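Local coordinates for protein formylmethanofuran--tetrahydromethanopterin formyltransferase (PDB 1M5S) that probably catalyses the reversible transfer of a formyl group from formylmethanofuran to tetrahydromethanopterin, an early step of methanogenesis from carbon dioxide, at residues L24-T29 against T101-N106; E7-Y12 against K276-N281. One frame throughout, in Å; residues are numbered along the deposited sequence.

Interaction 1: L24-T29 against T101-N106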
loop_
_atom_site.group_PDB
_atom_site.type_symbol
_atom_site.label_atom_id
_atom_site.label_comp_id
_atom_site.label_asym_id
_atom_site.label_seq_id
_atom_site.Cartn_x
_atom_site.Cartn_y
_atom_site.Cartn_z
ATOM N N LEU A 24 12.508 -5.378 17.692
ATOM C CA LEU A 24 11.127 -5.675 17.323
ATOM C C LEU A 24 10.219 -4.498 17.672
ATOM O O LEU A 24 10.161 -4.074 18.827
ATOM C CB LEU A 24 10.634 -6.921 18.061
ATOM C CG LEU A 24 9.159 -7.302 17.929
ATOM C CD1 LEU A 24 8.821 -7.610 16.483
ATOM C CD2 LEU A 24 8.876 -8.502 18.792
ATOM N N ILE A 25 9.614 -3.897 16.651
ATOM C CA ILE A 25 8.598 -2.872 16.871
ATOM C C ILE A 25 7.216 -3.493 16.671
ATOM O O ILE A 25 6.929 -4.032 15.604
ATOM C CB ILE A 25 8.764 -1.676 15.895
ATOM C CG1 ILE A 25 10.184 -1.111 15.983
ATOM C CG2 ILE A 25 7.762 -0.570 16.239
ATOM C CD1 ILE A 25 10.572 -0.250 14.806
ATOM N N THR A 26 6.420 -3.546 17.740
ATOM C CA THR A 26 5.015 -3.929 17.611
ATOM C C THR A 26 4.129 -2.695 17.604
ATOM O O THR A 26 4.584 -1.589 17.922
ATOM C CB THR A 26 4.541 -4.864 18.739
ATOM O OG1 THR A 26 4.444 -4.130 19.961
ATOM C CG2 THR A 26 5.501 -6.052 18.913
ATOM N N ALA A 27 2.899 -2.871 17.129
ATOM C CA ALA A 27 1.950 -1.773 17.015
ATOM C C ALA A 27 0.546 -2.343 16.937
ATOM O O ALA A 27 0.370 -3.566 16.924
ATOM C CB ALA A 27 2.256 -0.935 15.779
ATOM N N ALA A 28 -0.449 -1.457 16.929
ATOM C CA ALA A 28 -1.848 -1.876 16.965
ATOM C C ALA A 28 -2.195 -2.710 15.734
ATOM O O ALA A 28 -2.929 -3.702 15.838
ATOM C CB ALA A 28 -2.767 -0.652 17.061
ATOM N N THR A 29 -1.639 -2.313 14.583
ATOM C CA THR A 29 -1.847 -3.008 13.308
ATOM C C THR A 29 -0.539 -3.094 12.528
ATOM O O THR A 29 0.382 -2.314 12.779
ATOM C CB THR A 29 -2.866 -2.259 12.408
ATOM O OG1 THR A 29 -2.291 -1.018 11.977
ATOM C CG2 THR A 29 -4.169 -1.983 13.163
ATOM N N THR A 101 1.065 3.952 18.668
ATOM C CA THR A 101 0.773 2.599 19.148
ATOM C C THR A 101 1.948 1.637 19.288
ATOM O O THR A 101 1.749 0.461 19.602
ATOM C CB THR A 101 -0.330 1.892 18.305
ATOM O OG1 THR A 101 0.240 1.334 17.109
ATOM C CG2 THR A 101 -1.437 2.868 17.941
ATOM N N THR A 102 3.168 2.137 19.126
ATOM C CA THR A 102 4.333 1.264 19.110
ATOM C C THR A 102 4.755 0.759 20.485
ATOM O O THR A 102 4.515 1.408 21.503
ATOM C CB THR A 102 5.528 1.968 18.478
ATOM O OG1 THR A 102 5.718 3.238 19.110
ATOM C CG2 THR A 102 5.294 2.170 16.995
ATOM N N ALA A 103 5.303 -0.452 20.505
ATOM C CA ALA A 103 6.082 -0.950 21.640
ATOM C C ALA A 103 7.390 -1.493 21.078
ATOM O O ALA A 103 7.455 -1.867 19.907
ATOM C CB ALA A 103 5.320 -2.054 22.371
ATOM N N VAL A 104 8.456 -1.403 21.868
ATOM C CA VAL A 104 9.783 -1.845 21.448
ATOM C C VAL A 104 10.242 -3.008 22.316
ATOM O O VAL A 104 10.200 -2.928 23.543
ATOM C CB VAL A 104 10.820 -0.705 21.567
ATOM C CG1 VAL A 104 12.223 -1.241 21.351
ATOM C CG2 VAL A 104 10.521 0.370 20.557
ATOM N N PHE A 105 10.637 -4.099 21.670
ATOM C CA PHE A 105 11.191 -5.258 22.359
ATOM C C PHE A 105 12.568 -5.604 21.809
ATOM O O PHE A 105 12.970 -5.117 20.749
ATOM C CB PHE A 105 10.258 -6.460 22.213
ATOM C CG PHE A 105 8.885 -6.226 22.777
ATOM C CD1 PHE A 105 8.636 -6.404 24.131
ATOM C CD2 PHE A 105 7.849 -5.788 21.960
ATOM C CE1 PHE A 105 7.376 -6.148 24.665
ATOM C CE2 PHE A 105 6.591 -5.535 22.488
ATOM C CZ PHE A 105 6.358 -5.714 23.842
ATOM N N ASN A 106 13.279 -6.460 22.534
ATOM C CA ASN A 106 14.650 -6.821 22.191
ATOM C C ASN A 106 14.664 -7.909 21.117
ATOM O O ASN A 106 14.154 -9.011 21.335
ATOM C CB ASN A 106 15.373 -7.320 23.447
ATOM C CG ASN A 106 16.872 -7.424 23.261
ATOM O OD1 ASN A 106 17.394 -7.298 22.149
ATOM N ND2 ASN A 106 17.578 -7.621 24.364
#
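Leu24 and Phe105 form a hydrogen-bonded pair where strand 103-106 runs antiparallel to the end of strand 12-26. Phe105 N donates to Leu24 O at 2.9 Å, and Leu24 N donates back to Phe105 O at 3.1 Å. Thr26 and Ala103 make the next such pair through both backbone amides, and between the two lies the non-hydrogen-bonded pair Ile25 and Val104. Four backbone carbonyls take CA-H...O contacts, Thr102 CA lying 3.1 Å from Thr26 O.

Beyond the strands a side chain takes over the bonding. Thr101 OG1 sits between its own backbone N and carbonyl carbon (chi1 82°), where it accepts the Ala28 N-H at 2.9 Å in a nearly straight bond.

Packing differs on the two faces. On the face of Leu24, Thr26, Ala103 and Phe105, the Phe105 ring crosses the Thr26 side chain at about a right angle: Thr26 OG1 meets the ring edge in plane, 3.6 Å from Phe105 CE2, and Thr26 CG2 touches CE2 and CD2. That hydroxyl is held by Asp67 and Arg69. On the other face, with Ile25 and Val104, Ile25 CG2 lies alongside Thr102 CG2, 3.8 Å away.

This is plain antiparallel pairing in a buried part of the fold. Strand 103-106 lies between strand 12-26 and strand 147-170, whose Phe149 touches Thr102 and Val104, while helix 30-41 packs Trp32 against Ala27 and Thr101.

Interaction 2: E7-Y12 against K276-N281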
loop_
_atom_site.group_PDB
_atom_site.type_symbol
_atom_site.label_atom_id
_atom_site.label_comp_id
_atom_site.label_asym_id
_atom_site.label_seq_id
_atom_site.Cartn_x
_atom_site.Cartn_y
_atom_site.Cartn_z
ATOM N N GLU A 7 22.529 -16.589 -17.126
ATOM C CA GLU A 7 23.911 -16.836 -16.728
ATOM C C GLU A 7 24.220 -16.333 -15.319
ATOM O O GLU A 7 24.109 -15.144 -15.033
ATOM C CB GLU A 7 24.869 -16.175 -17.716
ATOM C CG GLU A 7 26.336 -16.350 -17.350
ATOM C CD GLU A 7 27.272 -15.553 -18.240
ATOM O OE1 GLU A 7 26.833 -14.559 -18.857
ATOM O OE2 GLU A 7 28.467 -15.903 -18.296
ATOM N N ILE A 8 24.657 -17.247 -14.459
ATOM C CA ILE A 8 25.174 -16.887 -13.141
ATOM C C ILE A 8 26.700 -16.850 -13.208
ATOM O O ILE A 8 27.335 -17.882 -13.413
ATOM C CB ILE A 8 24.750 -17.918 -12.055
ATOM C CG1 ILE A 8 23.251 -18.240 -12.170
ATOM C CG2 ILE A 8 25.105 -17.396 -10.658
ATOM C CD1 ILE A 8 22.322 -17.048 -11.990
ATOM N N GLU A 9 27.271 -15.656 -13.083
ATOM C CA GLU A 9 28.719 -15.481 -13.093
ATOM C C GLU A 9 29.395 -16.258 -11.969
ATOM O O GLU A 9 28.873 -16.332 -10.849
ATOM C CB GLU A 9 29.075 -14.006 -12.954
ATOM C CG GLU A 9 29.551 -13.374 -14.227
ATOM C CD GLU A 9 30.616 -12.327 -13.985
ATOM O OE1 GLU A 9 31.805 -12.616 -14.229
ATOM O OE2 GLU A 9 30.267 -11.205 -13.572
ATOM N N ASP A 10 30.543 -16.858 -12.283
ATOM C CA ASP A 10 31.358 -17.536 -11.281
ATOM C C ASP A 10 32.246 -16.493 -10.614
ATOM O O ASP A 10 33.419 -16.328 -10.964
ATOM C CB ASP A 10 32.217 -18.639 -11.931
ATOM C CG ASP A 10 32.820 -19.603 -10.914
ATOM O OD1 ASP A 10 32.673 -19.387 -9.691
ATOM O OD2 ASP A 10 33.440 -20.598 -11.352
ATOM N N THR A 11 31.605 -15.670 -9.791
ATOM C CA THR A 11 32.295 -14.664 -9.002
ATOM C C THR A 11 31.772 -14.731 -7.560
ATOM O O THR A 11 31.160 -15.727 -7.154
ATOM C CB THR A 11 32.116 -13.239 -9.632
ATOM O OG1 THR A 11 32.828 -12.267 -8.855
ATOM C CG2 THR A 11 30.649 -12.855 -9.722
ATOM N N TYR A 12 32.172 -13.765 -6.750
ATOM C CA TYR A 12 31.759 -13.738 -5.345
ATOM C C TYR A 12 31.504 -12.313 -4.873
ATOM O O TYR A 12 32.006 -11.345 -5.459
ATOM C CB TYR A 12 32.860 -14.338 -4.466
ATOM C CG TYR A 12 34.189 -13.579 -4.571
ATOM C CD1 TYR A 12 35.067 -13.844 -5.631
ATOM C CD2 TYR A 12 34.531 -12.622 -3.607
ATOM C CE1 TYR A 12 36.276 -13.143 -5.733
ATOM C CE2 TYR A 12 35.738 -11.919 -3.712
ATOM C CZ TYR A 12 36.610 -12.178 -4.775
ATOM O OH TYR A 12 37.778 -11.489 -4.880
ATOM N N LYS A 276 21.909 -11.691 -16.936
ATOM C CA LYS A 276 23.007 -12.208 -16.130
ATOM C C LYS A 276 22.861 -11.814 -14.666
ATOM O O LYS A 276 22.341 -10.741 -14.348
ATOM C CB LYS A 276 24.342 -11.683 -16.669
ATOM C CG LYS A 276 25.563 -12.411 -16.118
ATOM C CD LYS A 276 26.760 -11.489 -15.994
ATOM C CE LYS A 276 27.556 -11.436 -17.269
ATOM N NZ LYS A 276 28.819 -10.678 -17.068
ATOM N N ILE A 277 23.271 -12.719 -13.783
ATOM C CA ILE A 277 23.473 -12.405 -12.373
ATOM C C ILE A 277 24.972 -12.337 -12.109
ATOM O O ILE A 277 25.714 -13.259 -12.453
ATOM C CB ILE A 277 22.875 -13.496 -11.441
ATOM C CG1 ILE A 277 21.357 -13.614 -11.648
ATOM C CG2 ILE A 277 23.248 -13.202 -9.986
ATOM C CD1 ILE A 277 20.571 -12.363 -11.299
ATOM N N SER A 278 25.408 -11.256 -11.478
ATOM C CA SER A 278 26.779 -11.160 -11.003
ATOM C C SER A 278 26.805 -10.748 -9.530
ATOM O O SER A 278 25.834 -10.978 -8.807
ATOM C CB SER A 278 27.562 -10.157 -11.851
ATOM O OG SER A 278 28.952 -10.277 -11.609
ATOM N N ALA A 279 27.953 -10.242 -9.079
ATOM C CA ALA A 279 28.156 -9.805 -7.696
ATOM C C ALA A 279 29.355 -8.878 -7.620
ATOM O O ALA A 279 30.248 -8.935 -8.462
ATOM C CB ALA A 279 28.378 -10.996 -6.785
ATOM N N GLY A 280 29.371 -8.023 -6.604
ATOM C CA GLY A 280 30.436 -7.047 -6.473
ATOM C C GLY A 280 31.453 -7.442 -5.425
ATOM O O GLY A 280 31.101 -7.834 -4.319
ATOM N N ASN A 281 32.726 -7.429 -5.806
ATOM C CA ASN A 281 33.789 -7.636 -4.835
ATOM C C ASN A 281 34.923 -6.643 -5.017
ATOM O O ASN A 281 34.883 -5.773 -5.896
ATOM C CB ASN A 281 34.325 -9.079 -4.876
ATOM C CG ASN A 281 34.852 -9.492 -6.242
ATOM O OD1 ASN A 281 34.231 -10.314 -6.924
ATOM N ND2 ASN A 281 36.060 -9.041 -6.580
#
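Glu7 and Ile8 pair in parallel with Lys276 and Ile277: strand 6-8, near the N-terminus, adds in parallel to strand 274-278, whose other neighbour is strand 147-170, in this alpha/beta sandwich protein. Glu7 O accepts from Ile277 N, and Ile277 O accepts from Glu9 N, both at 2.9 Å. On the face of the two isoleucines, Ile8 CD1 lies 3.6 Å from Ile277 CG1, and both side chains rest on Ile265 of helix 254-268.

Glu9 carries the polar part of the contact. Its CB lies 3.5 Å from Ile277 O. Glu9 CG lies 3.8 Å from Lys276 CD, on the aliphatic part of the lysine, and the glutamate chain bends there (chi2 -145°), which brings the carboxylate to the Ser278 hydroxyl. Glu9 CD is 3.6 Å from Ser278 OG, and Ser278 OG donates to Glu9 OE2 at a very short 2.5 Å, on the anti side and 34° out of the carboxylate plane. The same OE2 is in a long salt bridge with Lys276 NZ (3.8 Å) that may favour the charged carboxylate weakly. Lys276 also runs side by side with Glu7 and makes a cation-pi contact with Phe169 of strand 147-170.

Past the bridges the chain 7-12 makes an inverse gamma turn centred on Asp10, then closes on 276-281 again. Thr11 CG2 packs against Ser278 OG and Ala279 N. At the far end the amide of Asn281 stacks on one face of the Tyr12 ring, their planes 7° apart, with Asn281 CB 3.4 Å from Tyr12 CE2.

Overall arrangement
Interactions 1 and 2 lie on opposite sides of the chain's centre, their own centres 38 Å apart and their nearest atoms about 29 Å apart, so they do not touch. The chain links them directly: strand 6-8 of interaction 2 is followed by the long strand 12-26, whose far end enters interaction 1. Strand 147-170 also serves both, pairing parallel with 103-106 and antiparallel with 274-278. Interaction 1 is nested within the loop that interaction 2 closes between the first residues and the C-terminal part. Other subunits of the tetramer pack on Ala28, Thr29 and Thr101 of interaction 1, whereas none touches interaction 2.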